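Local coordinates for protein putative acetyltransferase Sthe_0691 (Sphaerobacter thermophilus, PDB 3SHP) that is a putative acetyltransferase that probably transfers an acetyl group from acetyl-coenzyme A to an acceptor not yet known, at residues A[66-77]-A[88-96]; A[80-89]-A[117-125]. All blocks are in the same frame, centred on the assembly; numbering follows the deposited sequence.

Contact 1: residues A[66-77]-A[88-96]; sequences RRSDEAVVGSCR and RFHMAPWLD
Val-73 pushes its isopropyl group against Leu-95 and Trp-94, at the open end of the antiparallel hairpin formed by strands 72-80 and 84-91. Its CB lies 3.8 Å from Leu-95 CD1, and its CG1, anti to the carbonyl carbon (chi1 -59°), comes within 4.0 Å of Trp-94 CH2. The same CG1 sits over the centre of the Arg-66 guanidinium, whose NE and NH1 hold the Asp-69 carboxylate side-on and whose NH2 bridges to Glu-21 of a second subunit. Val-73 O takes a nearly straight bond (173°) from Ala-92 N at 2.8 Å, the donor well above the carbonyl plane. Val-73 and Gly-74 both face Ile-64 of strand 58-66, a classic beta bulge on the side away from strand 84-91. Trp-94 also stacks on His-25 of that second subunit, at the interface.

Further along, Cys-76 SG meets the Phe-89 ring obliquely, 3.7 Å from CE1. On the opposite face of the sheet a water meets His-90 NE2 in its ring plane at 2.6 Å and accepts from Arg-88 NH2 at 3.0 Å and, weakly, from Arg-77 NE. Arg-88 NH2 also reaches Asn-38 O. With Arg-77 NE and Arg-88 NH2 5.3 Å apart, this water may ease their like charges, whereas the Val-73 end joins its segments by apolar packing and one backbone bond, with the paired Arg-66 charge laid against it.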
loop_
_atom_site.group_PDB
_atom_site.type_symbol
_atom_site.label_atom_id
_atom_site.label_comp_id
_atom_site.label_asym_id
_atom_site.label_seq_id
_atom_site.Cartn_x
_atom_site.Cartn_y
_atom_site.Cartn_z
ATOM N N ARG A 66 -14.980 -18.898 -25.614
ATOM C CA ARG A 66 -15.467 -18.485 -26.918
ATOM C C ARG A 66 -15.216 -19.586 -27.915
ATOM O O ARG A 66 -14.081 -20.010 -28.110
ATOM C CB ARG A 66 -14.820 -17.179 -27.385
ATOM C CG ARG A 66 -15.474 -16.590 -28.620
ATOM C CD ARG A 66 -15.035 -15.168 -28.875
ATOM N NE ARG A 66 -13.577 -14.993 -28.820
ATOM C CZ ARG A 66 -12.970 -13.824 -28.635
ATOM N NH1 ARG A 66 -11.647 -13.770 -28.602
ATOM N NH2 ARG A 66 -13.684 -12.714 -28.504
ATOM N N ARG A 67 -16.301 -20.044 -28.537
ATOM C CA ARG A 67 -16.278 -21.117 -29.517
ATOM C C ARG A 67 -15.368 -20.845 -30.738
ATOM O O ARG A 67 -14.561 -21.703 -31.101
ATOM C CB ARG A 67 -17.721 -21.448 -29.969
ATOM C CG ARG A 67 -18.659 -21.934 -28.785
ATOM C CD ARG A 67 -20.069 -22.273 -29.231
ATOM N NE ARG A 67 -20.049 -23.094 -30.439
ATOM C CZ ARG A 67 -21.067 -23.233 -31.291
ATOM N NH1 ARG A 67 -22.229 -22.620 -31.074
ATOM N NH2 ARG A 67 -20.921 -24.002 -32.373
ATOM N N SER A 68 -15.475 -19.666 -31.353
ATOM C CA SER A 68 -14.688 -19.391 -32.586
ATOM C C SER A 68 -13.188 -19.624 -32.406
ATOM O O SER A 68 -12.554 -20.201 -33.278
ATOM C CB SER A 68 -14.953 -17.991 -33.142
ATOM O OG SER A 68 -14.680 -16.999 -32.156
ATOM N N ASP A 69 -12.621 -19.240 -31.265
ATOM C CA ASP A 69 -11.158 -19.376 -31.081
ATOM C C ASP A 69 -10.715 -20.139 -29.836
ATOM O O ASP A 69 -9.514 -20.249 -29.582
ATOM C CB ASP A 69 -10.457 -17.990 -31.126
ATOM C CG ASP A 69 -10.930 -17.046 -30.017
ATOM O OD1 ASP A 69 -11.862 -17.409 -29.272
ATOM O OD2 ASP A 69 -10.374 -15.928 -29.882
ATOM N N GLU A 70 -11.674 -20.643 -29.056
ATOM C CA GLU A 70 -11.377 -21.401 -27.832
ATOM C C GLU A 70 -10.756 -20.569 -26.720
ATOM O O GLU A 70 -10.184 -21.123 -25.773
ATOM C CB GLU A 70 -10.489 -22.614 -28.128
ATOM C CG GLU A 70 -11.177 -23.683 -28.970
ATOM C CD GLU A 70 -12.239 -24.410 -28.174
ATOM O OE1 GLU A 70 -12.022 -24.602 -26.964
ATOM O OE2 GLU A 70 -13.283 -24.788 -28.742
ATOM N N ALA A 71 -10.875 -19.248 -26.818
ATOM C CA ALA A 71 -10.326 -18.360 -25.808
ATOM C C ALA A 71 -11.209 -18.368 -24.570
ATOM O O ALA A 71 -12.444 -18.336 -24.664
ATOM C CB ALA A 71 -10.219 -16.957 -26.358
ATOM N N VAL A 72 -10.575 -18.410 -23.404
ATOM C CA VAL A 72 -11.313 -18.260 -22.154
ATOM C C VAL A 72 -11.577 -16.761 -22.022
ATOM O O VAL A 72 -10.623 -15.981 -21.874
ATOM C CB VAL A 72 -10.504 -18.813 -20.955
ATOM C CG1 VAL A 72 -11.189 -18.452 -19.603
ATOM C CG2 VAL A 72 -10.289 -20.353 -21.106
ATOM N N VAL A 73 -12.849 -16.362 -22.114
ATOM C CA VAL A 73 -13.227 -14.960 -22.112
ATOM C C VAL A 73 -13.827 -14.508 -20.770
ATOM O O VAL A 73 -14.076 -13.305 -20.545
ATOM C CB VAL A 73 -14.180 -14.623 -23.287
ATOM C CG1 VAL A 73 -13.515 -14.955 -24.625
ATOM C CG2 VAL A 73 -15.550 -15.357 -23.128
ATOM N N GLY A 74 -14.049 -15.457 -19.865
ATOM C CA GLY A 74 -14.500 -15.098 -18.553
ATOM C C GLY A 74 -14.683 -16.311 -17.693
ATOM O O GLY A 74 -14.322 -17.427 -18.092
ATOM N N SER A 75 -15.254 -16.098 -16.513
ATOM C CA SER A 75 -15.496 -17.171 -15.577
ATOM C C SER A 75 -16.810 -16.909 -14.873
ATOM O O SER A 75 -17.280 -15.771 -14.790
ATOM C CB SER A 75 -14.366 -17.243 -14.548
ATOM O OG SER A 75 -14.346 -16.059 -13.785
ATOM N N CYS A 76 -17.421 -17.971 -14.389
ATOM C CA CYS A 76 -18.619 -17.830 -13.602
ATOM C C CYS A 76 -18.313 -18.481 -12.269
ATOM O O CYS A 76 -18.070 -19.703 -12.203
ATOM C CB CYS A 76 -19.800 -18.506 -14.301
ATOM S SG CYS A 76 -21.286 -18.460 -13.272
ATOM N N ARG A 77 -18.314 -17.685 -11.207
ATOM C CA ARG A 77 -18.067 -18.246 -9.885
ATOM C C ARG A 77 -19.367 -18.603 -9.176
ATOM O O ARG A 77 -20.251 -17.769 -9.016
ATOM C CB ARG A 77 -17.232 -17.312 -9.020
ATOM C CG ARG A 77 -16.738 -18.045 -7.788
ATOM C CD ARG A 77 -15.929 -17.167 -6.843
ATOM N NE ARG A 77 -14.647 -16.733 -7.383
ATOM C CZ ARG A 77 -13.513 -17.435 -7.307
ATOM N NH1 ARG A 77 -13.488 -18.649 -6.733
ATOM N NH2 ARG A 77 -12.388 -16.913 -7.807
ATOM N N ARG A 88 -21.558 -14.986 -9.640
ATOM C CA ARG A 88 -21.130 -13.734 -10.224
ATOM C C ARG A 88 -20.212 -14.066 -11.393
ATOM O O ARG A 88 -19.681 -15.177 -11.480
ATOM C CB ARG A 88 -20.430 -12.849 -9.165
ATOM C CG ARG A 88 -18.976 -13.198 -8.771
ATOM C CD ARG A 88 -18.234 -11.972 -8.086
ATOM N NE ARG A 88 -18.927 -11.530 -6.865
ATOM C CZ ARG A 88 -18.740 -12.054 -5.649
ATOM N NH1 ARG A 88 -19.455 -11.611 -4.612
ATOM N NH2 ARG A 88 -17.842 -13.024 -5.463
ATOM N N PHE A 89 -20.040 -13.123 -12.297
ATOM C CA PHE A 89 -19.254 -13.353 -13.502
ATOM C C PHE A 89 -18.060 -12.425 -13.468
ATOM O O PHE A 89 -18.163 -11.304 -12.961
ATOM C CB PHE A 89 -20.083 -13.046 -14.757
ATOM C CG PHE A 89 -21.310 -13.904 -14.899
ATOM C CD1 PHE A 89 -21.250 -15.121 -15.565
ATOM C CD2 PHE A 89 -22.520 -13.499 -14.354
ATOM C CE1 PHE A 89 -22.379 -15.921 -15.699
ATOM C CE2 PHE A 89 -23.660 -14.297 -14.469
ATOM C CZ PHE A 89 -23.592 -15.512 -15.156
ATOM N N HIS A 90 -16.943 -12.891 -14.014
ATOM C CA HIS A 90 -15.739 -12.091 -14.151
ATOM C C HIS A 90 -15.356 -12.204 -15.619
ATOM O O HIS A 90 -14.957 -13.274 -16.052
ATOM C CB HIS A 90 -14.597 -12.649 -13.298
ATOM C CG HIS A 90 -14.869 -12.665 -11.827
ATOM N ND1 HIS A 90 -14.652 -11.568 -11.017
ATOM C CD2 HIS A 90 -15.320 -13.649 -11.011
ATOM C CE1 HIS A 90 -14.970 -11.873 -9.770
ATOM N NE2 HIS A 90 -15.372 -13.132 -9.739
HETATM N N MSE A 91 -15.493 -11.131 -16.391
HETATM C CA MSE A 91 -15.175 -11.192 -17.835
HETATM C C MSE A 91 -13.781 -10.627 -18.092
HETATM O O MSE A 91 -13.339 -9.758 -17.356
HETATM C CB MSE A 91 -16.212 -10.419 -18.661
HETATM C CG MSE A 91 -17.650 -10.811 -18.320
HETATM SE SE MSE A 91 -18.006 -12.716 -18.570
HETATM C CE MSE A 91 -17.836 -12.749 -20.485
ATOM N N ALA A 92 -13.090 -11.115 -19.120
ATOM C CA ALA A 92 -11.772 -10.585 -19.443
ATOM C C ALA A 92 -11.894 -9.109 -19.810
ATOM O O ALA A 92 -12.805 -8.720 -20.523
ATOM C CB ALA A 92 -11.113 -11.370 -20.572
ATOM N N PRO A 93 -10.990 -8.282 -19.283
ATOM C CA PRO A 93 -11.008 -6.842 -19.538
ATOM C C PRO A 93 -10.675 -6.465 -20.986
ATOM O O PRO A 93 -11.076 -5.382 -21.434
ATOM C CB PRO A 93 -9.915 -6.292 -18.587
ATOM C CG PRO A 93 -8.968 -7.462 -18.416
ATOM C CD PRO A 93 -9.908 -8.665 -18.363
ATOM N N TRP A 94 -9.958 -7.333 -21.699
ATOM C CA TRP A 94 -9.624 -7.088 -23.104
ATOM C C TRP A 94 -10.787 -7.373 -24.062
ATOM O O TRP A 94 -10.663 -7.138 -25.262
ATOM C CB TRP A 94 -8.400 -7.897 -23.536
ATOM C CG TRP A 94 -8.419 -9.370 -23.148
ATOM C CD1 TRP A 94 -7.802 -9.941 -22.065
ATOM C CD2 TRP A 94 -9.062 -10.449 -23.854
ATOM N NE1 TRP A 94 -8.011 -11.304 -22.064
ATOM C CE2 TRP A 94 -8.778 -11.644 -23.143
ATOM C CE3 TRP A 94 -9.825 -10.524 -25.030
ATOM C CZ2 TRP A 94 -9.257 -12.891 -23.539
ATOM C CZ3 TRP A 94 -10.296 -11.772 -25.445
ATOM C CH2 TRP A 94 -10.016 -12.948 -24.684
ATOM N N LEU A 95 -11.907 -7.874 -23.549
ATOM C CA LEU A 95 -13.021 -8.189 -24.436
ATOM C C LEU A 95 -13.605 -6.934 -25.076
ATOM O O LEU A 95 -13.672 -5.880 -24.445
ATOM C CB LEU A 95 -14.111 -8.953 -23.699
ATOM C CG LEU A 95 -13.963 -10.462 -23.600
ATOM C CD1 LEU A 95 -15.080 -10.982 -22.696
ATOM C CD2 LEU A 95 -14.056 -11.138 -24.977
ATOM N N ASP A 96 -13.998 -7.045 -26.338
ATOM C CA ASP A 96 -14.592 -5.919 -27.046
ATOM C C ASP A 96 -15.983 -5.568 -26.505
ATOM O O ASP A 96 -16.288 -4.379 -26.298
ATOM C CB ASP A 96 -14.666 -6.213 -28.551
ATOM C CG ASP A 96 -13.485 -5.644 -29.312
ATOM O OD1 ASP A 96 -12.971 -4.593 -28.870
ATOM O OD2 ASP A 96 -13.084 -6.237 -30.350
HETATM O O HOH W 1 -15.549 -13.890 -7.254
#

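Contact 2: residues A[80-89]-A[117-125]; sequences FGKQTASLRF and HELLVITVE
Leu-119 fits against Ala-85 within the beta-alpha-beta unit of strand 84-91, helix 98-116 and strand 121-127, consistent with the core of a GNAT-like acetyltransferase. The small Ala-85 leaves room for Leu-119 CD1, 3.6 Å from its CB; the other methyl, CD2, rests on the Thr-84 carbonyl and comes within 4.1 Å of Phe-80 CD2. Phe-80 puts CZ over a face of His-117, 3.7 Å from its CE1, in an offset stack with planes 28° apart. Gln-83 lies alongside Leu-120, its flat amide end against CD1, while its backbone O takes bonds from Leu-120 N and Val-121 N. Leu-87, its CG between backbone N and carbonyl carbon (chi1 54°), leans into the dip between Ile-122 and Val-124, CG 3.9 Å from Val-124 CG2. Val-124 CG1 meets the edge of the Phe-89 ring at CE2.

On the other face Arg-88 NE reaches Glu-125 OE1 at 2.9 Å and NH1 reaches OE2, both from above a carboxylate plane turned 64° from the guanidinium. A leucine here would probably cost Glu-125 both bonds, leaving it to lean more on Arg-41, and Asn-38 O its NH2 donor. A water, 2.8 Å from both Phe-89 N and Glu-125 O, joins the strands.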
loop_
_atom_site.group_PDB
_atom_site.type_symbol
_atom_site.label_atom_id
_atom_site.label_comp_id
_atom_site.label_asym_id
_atom_site.label_seq_id
_atom_site.Cartn_x
_atom_site.Cartn_y
_atom_site.Cartn_z
ATOM N N PHE A 80 -22.508 -22.868 -3.729
ATOM C CA PHE A 80 -23.706 -23.562 -3.263
ATOM C C PHE A 80 -23.754 -23.551 -1.750
ATOM O O PHE A 80 -22.721 -23.721 -1.080
ATOM C CB PHE A 80 -23.782 -25.028 -3.735
ATOM C CG PHE A 80 -23.992 -25.187 -5.214
ATOM C CD1 PHE A 80 -22.972 -25.686 -6.019
ATOM C CD2 PHE A 80 -25.200 -24.834 -5.805
ATOM C CE1 PHE A 80 -23.142 -25.827 -7.386
ATOM C CE2 PHE A 80 -25.385 -24.971 -7.196
ATOM C CZ PHE A 80 -24.351 -25.467 -7.982
ATOM N N GLY A 81 -24.947 -23.342 -1.215
ATOM C CA GLY A 81 -25.226 -23.690 0.167
ATOM C C GLY A 81 -26.094 -24.947 0.161
ATOM O O GLY A 81 -26.088 -25.716 -0.797
ATOM N N LYS A 82 -26.875 -25.161 1.208
ATOM C CA LYS A 82 -27.722 -26.346 1.241
ATOM C C LYS A 82 -28.789 -26.318 0.151
ATOM O O LYS A 82 -28.921 -27.272 -0.609
ATOM C CB LYS A 82 -28.351 -26.529 2.619
ATOM C CG LYS A 82 -29.123 -27.822 2.784
ATOM C CD LYS A 82 -29.496 -28.042 4.247
ATOM C CE LYS A 82 -30.362 -26.892 4.824
ATOM N NZ LYS A 82 -30.427 -26.855 6.348
ATOM N N GLN A 83 -29.542 -25.231 0.074
ATOM C CA GLN A 83 -30.596 -25.117 -0.910
ATOM C C GLN A 83 -30.467 -23.864 -1.769
ATOM O O GLN A 83 -31.454 -23.411 -2.358
ATOM C CB GLN A 83 -31.926 -25.127 -0.175
ATOM C CG GLN A 83 -32.416 -26.560 0.071
ATOM C CD GLN A 83 -33.212 -26.709 1.332
ATOM O OE1 GLN A 83 -33.177 -25.855 2.229
ATOM N NE2 GLN A 83 -33.924 -27.818 1.433
ATOM N N THR A 84 -29.254 -23.300 -1.817
ATOM C CA THR A 84 -29.017 -22.021 -2.486
ATOM C C THR A 84 -27.897 -22.118 -3.496
ATOM O O THR A 84 -26.989 -22.939 -3.348
ATOM C CB THR A 84 -28.648 -20.908 -1.484
ATOM O OG1 THR A 84 -27.413 -21.238 -0.840
ATOM C CG2 THR A 84 -29.747 -20.737 -0.415
ATOM N N ALA A 85 -27.970 -21.287 -4.532
ATOM C CA ALA A 85 -26.856 -21.105 -5.441
ATOM C C ALA A 85 -26.676 -19.614 -5.657
ATOM O O ALA A 85 -27.644 -18.913 -5.957
ATOM C CB ALA A 85 -27.129 -21.781 -6.752
ATOM N N SER A 86 -25.445 -19.142 -5.470
ATOM C CA SER A 86 -25.087 -17.748 -5.644
ATOM C C SER A 86 -23.967 -17.675 -6.672
ATOM O O SER A 86 -23.079 -18.525 -6.686
ATOM C CB SER A 86 -24.629 -17.156 -4.308
ATOM O OG SER A 86 -25.640 -17.322 -3.326
ATOM N N LEU A 87 -24.000 -16.664 -7.528
ATOM C CA LEU A 87 -23.011 -16.553 -8.595
ATOM C C LEU A 87 -22.742 -15.146 -9.084
ATOM O O LEU A 87 -23.580 -14.246 -8.965
ATOM C CB LEU A 87 -23.389 -17.405 -9.793
ATOM C CG LEU A 87 -24.755 -17.215 -10.406
ATOM C CD1 LEU A 87 -24.642 -17.370 -11.911
ATOM C CD2 LEU A 87 -25.736 -18.247 -9.813
ATOM N N ARG A 88 -21.558 -14.986 -9.640
ATOM C CA ARG A 88 -21.130 -13.734 -10.224
ATOM C C ARG A 88 -20.212 -14.066 -11.393
ATOM O O ARG A 88 -19.681 -15.177 -11.480
ATOM C CB ARG A 88 -20.430 -12.849 -9.165
ATOM C CG ARG A 88 -18.976 -13.198 -8.771
ATOM C CD ARG A 88 -18.234 -11.972 -8.086
ATOM N NE ARG A 88 -18.927 -11.530 -6.865
ATOM C CZ ARG A 88 -18.740 -12.054 -5.649
ATOM N NH1 ARG A 88 -19.455 -11.611 -4.612
ATOM N NH2 ARG A 88 -17.842 -13.024 -5.463
ATOM N N PHE A 89 -20.040 -13.123 -12.297
ATOM C CA PHE A 89 -19.254 -13.353 -13.502
ATOM C C PHE A 89 -18.060 -12.425 -13.468
ATOM O O PHE A 89 -18.163 -11.304 -12.961
ATOM C CB PHE A 89 -20.083 -13.046 -14.757
ATOM C CG PHE A 89 -21.310 -13.904 -14.899
ATOM C CD1 PHE A 89 -21.250 -15.121 -15.565
ATOM C CD2 PHE A 89 -22.520 -13.499 -14.354
ATOM C CE1 PHE A 89 -22.379 -15.921 -15.699
ATOM C CE2 PHE A 89 -23.660 -14.297 -14.469
ATOM C CZ PHE A 89 -23.592 -15.512 -15.156
ATOM N N HIS A 117 -29.973 -29.481 -9.935
ATOM C CA HIS A 117 -29.749 -29.248 -8.520
ATOM C C HIS A 117 -31.081 -28.998 -7.826
ATOM O O HIS A 117 -32.091 -28.685 -8.482
ATOM C CB HIS A 117 -28.802 -28.063 -8.315
ATOM C CG HIS A 117 -27.520 -28.159 -9.093
ATOM N ND1 HIS A 117 -26.370 -28.717 -8.574
ATOM C CD2 HIS A 117 -27.211 -27.762 -10.350
ATOM C CE1 HIS A 117 -25.409 -28.665 -9.482
ATOM N NE2 HIS A 117 -25.895 -28.092 -10.569
ATOM N N GLU A 118 -31.087 -29.142 -6.500
ATOM C CA GLU A 118 -32.321 -28.975 -5.726
ATOM C C GLU A 118 -32.387 -27.652 -4.957
ATOM O O GLU A 118 -32.303 -27.606 -3.729
ATOM C CB GLU A 118 -32.565 -30.193 -4.841
ATOM C CG GLU A 118 -32.886 -31.439 -5.671
ATOM C CD GLU A 118 -34.173 -31.291 -6.508
ATOM O OE1 GLU A 118 -34.767 -32.337 -6.838
ATOM O OE2 GLU A 118 -34.595 -30.136 -6.819
ATOM N N LEU A 119 -32.581 -26.578 -5.707
ATOM C CA LEU A 119 -32.415 -25.239 -5.175
ATOM C C LEU A 119 -33.748 -24.589 -4.904
ATOM O O LEU A 119 -34.692 -24.744 -5.679
ATOM C CB LEU A 119 -31.640 -24.382 -6.163
ATOM C CG LEU A 119 -30.291 -24.925 -6.581
ATOM C CD1 LEU A 119 -29.762 -24.020 -7.685
ATOM C CD2 LEU A 119 -29.320 -24.987 -5.398
ATOM N N LEU A 120 -33.817 -23.870 -3.795
ATOM C CA LEU A 120 -34.969 -23.033 -3.504
ATOM C C LEU A 120 -34.630 -21.570 -3.846
ATOM O O LEU A 120 -35.545 -20.758 -4.006
ATOM C CB LEU A 120 -35.413 -23.208 -2.036
ATOM C CG LEU A 120 -35.787 -24.665 -1.676
ATOM C CD1 LEU A 120 -36.223 -24.854 -0.208
ATOM C CD2 LEU A 120 -36.865 -25.230 -2.623
ATOM N N VAL A 121 -33.330 -21.254 -3.984
ATOM C CA VAL A 121 -32.862 -19.871 -4.235
ATOM C C VAL A 121 -31.666 -19.819 -5.181
ATOM O O VAL A 121 -30.685 -20.564 -5.012
ATOM C CB VAL A 121 -32.465 -19.140 -2.930
ATOM C CG1 VAL A 121 -32.321 -17.650 -3.164
ATOM C CG2 VAL A 121 -33.484 -19.383 -1.838
ATOM N N ILE A 122 -31.771 -18.958 -6.190
ATOM C CA ILE A 122 -30.680 -18.639 -7.113
ATOM C C ILE A 122 -30.469 -17.134 -7.032
ATOM O O ILE A 122 -31.440 -16.368 -7.105
ATOM C CB ILE A 122 -31.032 -19.023 -8.578
ATOM C CG1 ILE A 122 -31.355 -20.519 -8.684
ATOM C CG2 ILE A 122 -29.890 -18.673 -9.534
ATOM C CD1 ILE A 122 -31.785 -21.000 -10.115
ATOM N N THR A 123 -29.207 -16.724 -6.891
ATOM C CA THR A 123 -28.858 -15.354 -6.561
ATOM C C THR A 123 -27.687 -14.960 -7.476
ATOM O O THR A 123 -26.636 -15.631 -7.486
ATOM C CB THR A 123 -28.484 -15.229 -5.046
ATOM O OG1 THR A 123 -29.588 -15.652 -4.234
ATOM C CG2 THR A 123 -28.135 -13.799 -4.652
ATOM N N VAL A 124 -27.890 -13.896 -8.251
ATOM C CA VAL A 124 -26.926 -13.452 -9.265
ATOM C C VAL A 124 -26.617 -11.952 -9.133
ATOM O O VAL A 124 -27.533 -11.118 -9.064
ATOM C CB VAL A 124 -27.457 -13.712 -10.700
ATOM C CG1 VAL A 124 -26.359 -13.494 -11.739
ATOM C CG2 VAL A 124 -28.030 -15.149 -10.825
ATOM N N GLU A 125 -25.334 -11.611 -9.142
ATOM C CA GLU A 125 -24.884 -10.213 -9.154
ATOM C C GLU A 125 -24.876 -9.709 -10.589
ATOM O O GLU A 125 -24.297 -10.380 -11.482
ATOM C CB GLU A 125 -23.461 -10.099 -8.605
ATOM C CG GLU A 125 -23.305 -10.431 -7.141
ATOM C CD GLU A 125 -21.922 -9.992 -6.575
ATOM O OE1 GLU A 125 -21.015 -9.652 -7.379
ATOM O OE2 GLU A 125 -21.749 -10.000 -5.329
HETATM O O HOH W 2 -28.565 -17.803 -3.060
HETATM O O HOH W 3 -21.518 -10.784 -11.941
#

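Strand 84-91 is common to both contacts: contact 1 pairs its C-terminal half with antiparallel strand 72-80, and contact 2 pairs mainly its N-terminal half with parallel strand 121-127. Their centres lie 21 Å apart, on opposite sides of the chain's centre, yet they touch where Cys-76 SG packs 3.8 Å from Leu-87 CD1. Arg-88 and Phe-89 belong to both, each turned to a different face of the one sheet. The bound meso-tartaric acid, in a pocket formed with Phe-35, Arg-58 and Trp-59, is about 7 Å from the side chain of Arg-77 in contact 1 and about 8 Å from that of Phe-80 in contact 2. Arg-77 packs on Trp-59, and Phe-80 bonds to Arg-58 through the backbone.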